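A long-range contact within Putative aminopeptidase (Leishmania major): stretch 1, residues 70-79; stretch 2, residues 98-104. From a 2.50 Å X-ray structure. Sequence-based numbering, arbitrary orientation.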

# COMPACT_ATOMS: atom_id res chain seq x y z
N ALA A 70 -42.52 -27.11 29.96
CA ALA A 70 -41.52 -26.94 28.90
C ALA A 70 -40.54 -25.84 29.30
O ALA A 70 -39.33 -25.93 29.03
CB ALA A 70 -42.17 -26.61 27.57
N VAL A 71 -41.06 -24.81 29.96
CA VAL A 71 -40.23 -23.72 30.42
C VAL A 71 -39.34 -24.22 31.52
O VAL A 71 -38.17 -23.92 31.54
CB VAL A 71 -41.04 -22.52 30.90
CG1 VAL A 71 -40.12 -21.51 31.57
CG2 VAL A 71 -41.75 -21.89 29.73
N ALA A 72 -39.90 -24.99 32.42
CA ALA A 72 -39.11 -25.58 33.52
C ALA A 72 -37.94 -26.37 32.95
O ALA A 72 -36.84 -26.33 33.49
CB ALA A 72 -40.00 -26.48 34.36
N GLU A 73 -38.20 -27.07 31.86
CA GLU A 73 -37.19 -27.90 31.23
C GLU A 73 -36.10 -27.05 30.59
O GLU A 73 -34.90 -27.39 30.64
CB GLU A 73 -37.84 -28.78 30.17
CG GLU A 73 -36.87 -29.71 29.47
CD GLU A 73 -36.18 -30.73 30.39
OE1 GLU A 73 -36.70 -31.05 31.51
OE2 GLU A 73 -35.09 -31.21 29.94
N ALA A 74 -36.51 -25.95 29.99
CA ALA A 74 -35.54 -25.02 29.45
C ALA A 74 -34.58 -24.52 30.54
O ALA A 74 -33.39 -24.34 30.29
CB ALA A 74 -36.26 -23.86 28.76
N LEU A 75 -35.10 -24.33 31.77
CA LEU A 75 -34.29 -23.88 32.87
C LEU A 75 -33.35 -24.96 33.36
O LEU A 75 -32.28 -24.61 33.86
CB LEU A 75 -35.14 -23.32 33.97
CG LEU A 75 -35.92 -22.07 33.56
CD1 LEU A 75 -37.06 -21.76 34.52
CD2 LEU A 75 -35.00 -20.87 33.47
N GLN A 76 -33.70 -26.24 33.20
CA GLN A 76 -32.74 -27.32 33.52
C GLN A 76 -31.58 -27.35 32.54
O GLN A 76 -30.51 -27.87 32.89
CB GLN A 76 -33.36 -28.73 33.57
CG GLN A 76 -34.63 -28.91 34.39
CD GLN A 76 -34.51 -28.63 35.89
OE1 GLN A 76 -33.66 -27.85 36.36
NE2 GLN A 76 -35.42 -29.25 36.67
N ARG A 77 -31.79 -26.83 31.33
CA ARG A 77 -30.83 -27.03 30.23
C ARG A 77 -29.93 -25.86 29.93
O ARG A 77 -28.84 -26.04 29.38
CB ARG A 77 -31.58 -27.34 28.95
CG ARG A 77 -32.19 -28.71 28.93
CD ARG A 77 -32.76 -29.01 27.57
NE ARG A 77 -33.38 -30.32 27.61
CZ ARG A 77 -33.62 -31.07 26.55
NH1 ARG A 77 -33.33 -30.65 25.33
NH2 ARG A 77 -34.16 -32.27 26.73
N VAL A 78 -30.41 -24.66 30.22
CA VAL A 78 -29.61 -23.47 30.09
C VAL A 78 -28.39 -23.64 31.01
O VAL A 78 -28.52 -24.11 32.14
CB VAL A 78 -30.43 -22.19 30.42
CG1 VAL A 78 -30.69 -22.03 31.91
CG2 VAL A 78 -29.73 -20.96 29.87
N LYS A 79 -27.21 -23.34 30.46
CA LYS A 79 -25.96 -23.28 31.22
C LYS A 79 -25.49 -21.80 31.16
O LYS A 79 -25.96 -21.04 30.28
CB LYS A 79 -24.95 -24.25 30.59
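Stretch 2 (98-104) EVMVTAL

Most of stretch 2 is a β-strand laid along the helix of stretch 1, the two running nearly the same way: the N-to-C directions differ by 24° and the axes come within 9.0 Å. Val71 CA lies 7.3 Å from Val99 CA, Ala74 CA 6.9 Å from Val101 CA and Lys79 CA 6.6 Å from Ala103 CA. Extended backbone sends alternate side chains to opposite faces, so Val99, Val101 and Ala103 point toward stretch 1 while Met100, Thr102 and Leu104 point away. The helix answers with Val71, Ala74 and Leu75, and Val78 just after its end continues the same spacing.

Val101 is the centre of the contact. With chi1 at 167° (t), it spreads its methyls between neighbours: CG2 lies 4.2 Å from Ala74 CB, and CG1 lies 3.7 Å from Leu75 CD2 and 4.1 Å from Val78 CB. Ala74 points toward the strand and meets it with a single methyl. Leu75 starts out sideways, but its m,t rotamer (-64°, 163°) brings the end of the side chain nearer. Val71, also sideways, takes t (171°) and places CG2 4.1 Å from CG2 of Val99, itself t at -170°.

Val78 is the first residue to leave helical phi/psi, at -59/133, yet its side chain still points toward the strand. Its chi1 of 74° (p) sets CG2 3.7 Å from Ala103 CB and 3.7 Å from Ala103 N, so the methyl packs on backbone as well as side chain. Beyond it, the CA-to-CB bond of Lys79 points away, the rest of its side chain being unmodelled, and Lys79 O approaches Ala103 CB at 3.4 Å.

No hydrogen bond joins the modelled atoms of the two stretches; apolar packing dominates. Glu73 and Arg77 make no contact with the strand; Arg77 NE forms a salt bridge with Glu73 OE2 at 3.0 Å, one helical turn back.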

# COMPACT_ATOMS: atom_id res chain seq x y z
N GLU A 98 -43.80 -18.13 22.34
CA GLU A 98 -42.38 -18.40 22.19
C GLU A 98 -41.67 -17.91 23.45
O GLU A 98 -41.76 -16.74 23.84
CB GLU A 98 -41.81 -17.75 20.92
CG GLU A 98 -40.39 -18.19 20.57
CD GLU A 98 -39.94 -17.72 19.19
OE1 GLU A 98 -39.41 -16.61 19.10
OE2 GLU A 98 -40.09 -18.48 18.19
N VAL A 99 -40.95 -18.84 24.07
CA VAL A 99 -40.15 -18.53 25.24
C VAL A 99 -38.67 -18.78 24.98
O VAL A 99 -38.25 -19.91 24.64
CB VAL A 99 -40.56 -19.37 26.44
CG1 VAL A 99 -39.88 -18.86 27.71
CG2 VAL A 99 -42.07 -19.32 26.60
N MET A 100 -37.87 -17.73 25.18
CA MET A 100 -36.43 -17.84 25.06
C MET A 100 -35.84 -17.54 26.44
O MET A 100 -36.28 -16.64 27.15
CB MET A 100 -35.93 -16.93 23.92
CG MET A 100 -34.43 -16.64 23.93
SD MET A 100 -33.70 -15.84 22.46
CE MET A 100 -32.21 -15.09 23.17
N VAL A 101 -34.87 -18.35 26.81
CA VAL A 101 -34.30 -18.32 28.13
C VAL A 101 -32.79 -18.19 28.02
O VAL A 101 -32.15 -19.11 27.48
CB VAL A 101 -34.60 -19.62 28.86
CG1 VAL A 101 -33.74 -19.76 30.13
CG2 VAL A 101 -36.07 -19.70 29.20
N THR A 102 -32.23 -17.11 28.59
CA THR A 102 -30.82 -16.81 28.44
C THR A 102 -30.14 -16.52 29.77
O THR A 102 -30.49 -15.58 30.48
CB THR A 102 -30.58 -15.63 27.45
OG1 THR A 102 -31.14 -15.95 26.17
CG2 THR A 102 -29.09 -15.38 27.24
N ALA A 103 -29.12 -17.31 30.06
CA ALA A 103 -28.27 -17.09 31.21
C ALA A 103 -27.15 -16.11 30.86
O ALA A 103 -26.47 -16.24 29.83
CB ALA A 103 -27.68 -18.40 31.66
N LEU A 104 -26.97 -15.13 31.75
CA LEU A 104 -25.89 -14.21 31.64
C LEU A 104 -24.62 -14.96 31.98
O LEU A 104 -24.68 -16.06 32.53
CB LEU A 104 -26.06 -13.04 32.59
CG LEU A 104 -27.36 -12.22 32.43
CD1 LEU A 104 -27.58 -11.29 33.62
CD2 LEU A 104 -27.44 -11.47 31.09